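Local coordinates for acetylated cis-Golgi protein, involved in ER-to-Golgi transport (PDB 6G8Y) that is the yeast member of the GRASP family, takes part in ER-to-Golgi transport and probably binds partner proteins through its PDZ domains, at residues V43-V46 against F52-P55. Sequence-based numbering, arbitrary orientation.
Sequences VPVV and FSYP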
ATOM      1  N   VAL A  43       1.870  -0.907  -5.515  1.00 14.08           N
ATOM      2  CA  VAL A  43       1.999  -2.204  -4.856  1.00 12.99           C
ATOM      3  C   VAL A  43       1.823  -3.296  -5.939  1.00 14.46           C
ATOM      4  O   VAL A  43       0.859  -3.262  -6.690  1.00 15.79           O
ATOM      5  CB  VAL A  43       0.945  -2.368  -3.744  1.00 14.18           C
ATOM      6  CG1 VAL A  43       1.004  -3.762  -3.132  1.00 14.40           C
ATOM      7  CG2 VAL A  43       1.119  -1.306  -2.663  1.00 14.34           C
ATOM      8  N   PRO A  44       2.741  -4.257  -6.020  1.00 13.22           N
ATOM      9  CA  PRO A  44       2.542  -5.317  -7.028  1.00 13.90           C
ATOM     10  C   PRO A  44       1.497  -6.324  -6.517  1.00 13.73           C
ATOM     11  O   PRO A  44       1.570  -6.792  -5.368  1.00 12.85           O
ATOM     12  CB  PRO A  44       3.925  -5.929  -7.169  1.00 15.39           C
ATOM     13  CG  PRO A  44       4.538  -5.717  -5.847  1.00 15.20           C
ATOM     14  CD  PRO A  44       4.017  -4.397  -5.311  1.00 13.19           C
ATOM     15  N   VAL A  45       0.547  -6.641  -7.380  1.00 14.43           N
ATOM     16  CA  VAL A  45      -0.617  -7.430  -7.012  1.00 15.06           C
ATOM     17  C   VAL A  45      -0.888  -8.493  -8.083  1.00 15.11           C
ATOM     18  O   VAL A  45      -0.753  -8.226  -9.291  1.00 20.02           O
ATOM     19  CB  VAL A  45      -1.816  -6.480  -6.855  1.00 17.44           C
ATOM     20  CG1 VAL A  45      -3.123  -7.211  -6.794  1.00 20.39           C
ATOM     21  CG2 VAL A  45      -1.638  -5.609  -5.624  1.00 19.28           C
ATOM     22  N   VAL A  46      -1.266  -9.691  -7.619  1.00 12.47           N
ATOM     23  CA  VAL A  46      -1.610 -10.884  -8.428  1.00 13.20           C
ATOM     24  C   VAL A  46      -3.134 -10.978  -8.462  1.00 14.10           C
ATOM     25  O   VAL A  46      -3.765 -10.912  -7.422  1.00 15.64           O
ATOM     26  CB  VAL A  46      -1.056 -12.161  -7.738  1.00 15.42           C
ATOM     27  CG1 VAL A  46      -1.474 -13.428  -8.490  1.00 16.31           C
ATOM     28  CG2 VAL A  46       0.441 -12.075  -7.596  1.00 15.77           C
ATOM     29  N   PHE A  52     -10.121 -12.280  -7.875  1.00 15.31           N
ATOM     30  CA  PHE A  52      -9.688 -11.864  -6.536  0.60 15.36           C
ATOM     31  C   PHE A  52      -8.183 -11.594  -6.604  1.00 15.12           C
ATOM     32  O   PHE A  52      -7.442 -12.295  -7.276  1.00 14.52           O
ATOM     33  CB  PHE A  52     -10.019 -12.929  -5.462  0.60 16.57           C
ATOM     34  CG  PHE A  52     -11.483 -12.971  -5.059  0.60 17.57           C
ATOM     35  CD1 PHE A  52     -12.423 -13.670  -5.836  0.60 20.24           C
ATOM     36  CD2 PHE A  52     -11.927 -12.326  -3.900  0.60 18.32           C
ATOM     37  CE1 PHE A  52     -13.767 -13.708  -5.464  0.60 22.13           C
ATOM     38  CE2 PHE A  52     -13.280 -12.354  -3.531  0.60 20.52           C
ATOM     39  CZ  PHE A  52     -14.192 -13.041  -4.318  0.60 21.42           C
ATOM     40  N   SER A  53      -7.741 -10.579  -5.894  1.00 14.38           N
ATOM     41  CA  SER A  53      -6.348 -10.220  -5.912  1.00 13.89           C
ATOM     42  C   SER A  53      -5.670 -10.292  -4.549  1.00 13.63           C
ATOM     43  O   SER A  53      -6.297 -10.226  -3.490  1.00 15.17           O
ATOM     44  CB  SER A  53      -6.181  -8.857  -6.547  1.00 17.08           C
ATOM     45  OG  SER A  53      -7.061  -7.917  -5.991  1.00 19.36           O
ATOM     46  N   TYR A  54      -4.364 -10.490  -4.597  1.00 12.59           N
ATOM     47  CA  TYR A  54      -3.536 -10.472  -3.392  1.00 12.98           C
ATOM     48  C   TYR A  54      -2.133  -9.978  -3.762  1.00 12.35           C
ATOM     49  O   TYR A  54      -1.741 -10.037  -4.922  1.00 12.92           O
ATOM     50  CB  TYR A  54      -3.470 -11.851  -2.721  1.00 13.59           C
ATOM     51  CG  TYR A  54      -3.081 -12.981  -3.617  1.00 13.33           C
ATOM     52  CD1 TYR A  54      -4.038 -13.715  -4.310  1.00 12.80           C
ATOM     53  CD2 TYR A  54      -1.722 -13.352  -3.783  1.00 13.46           C
ATOM     54  CE1 TYR A  54      -3.679 -14.745  -5.178  1.00 14.71           C
ATOM     55  CE2 TYR A  54      -1.363 -14.397  -4.649  1.00 14.82           C
ATOM     56  CZ  TYR A  54      -2.346 -15.109  -5.344  1.00 14.62           C
ATOM     57  OH  TYR A  54      -2.004 -16.128  -6.233  1.00 16.48           O
ATOM     58  N   PRO A  55      -1.371  -9.490  -2.783  1.00 12.53           N
ATOM     59  CA  PRO A  55      -0.054  -8.994  -3.106  1.00 12.60           C
ATOM     60  C   PRO A  55       0.909 -10.015  -3.688  1.00 12.14           C
ATOM     61  O   PRO A  55       0.862 -11.204  -3.372  1.00 13.14           O
ATOM     62  CB  PRO A  55       0.457  -8.495  -1.759  1.00 13.88           C
ATOM     63  CG  PRO A  55      -0.750  -8.142  -1.012  1.00 14.31           C
ATOM     64  CD  PRO A  55      -1.744  -9.166  -1.399  1.00 13.66           C
TER
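With CG set between its backbone N and carbonyl carbon (chi1 52°), Tyr54 swings its ring back across the strand pair onto Val46, whose CG1 stands anti to N (chi1 176°) and reaches out along the ring. CB of Val46 lies over one ring face, 4.1 Å from the Tyr54 ring centroid and offset toward the rim, a CH-pi contact. Farther out, Val46 CG1 sits 3.6 Å from Tyr54 OH, so the valine covers the ring from CE2 to the hydroxyl.

Beneath them the same two residues form an antiparallel hydrogen-bonded pair. Val46 N gives its hydrogen to Tyr54 O at 2.8 Å, nearly straight at 169°, and Tyr54 N returns one to Val46 O at 2.9 Å. The CA-H of Ser53 also points at that oxygen, with CA 3.1 Å from Val46 O, a bent and weaker contact. An alanine in place of Tyr54 could keep both backbone bonds but would probably leave Val46 without its aromatic cover on this face.

Val45 CG1 packs tightly on Ser53 CB at 3.5 Å, while Ser53 OG is hydrogen-bonded to Arg17 NH1, outside the pair. The next pair, Val45 with Pro55, falls at a non-hydrogen-bonded position, where a proline costs the pairing no bond.

This short hairpin joins strand 41-47 to strand 53-55 in the PDZ fold. Strand 33-38 pairs with the other side of 41-47, and Ile60 of helix 57-66 packs against Val43, Pro44 and Pro55.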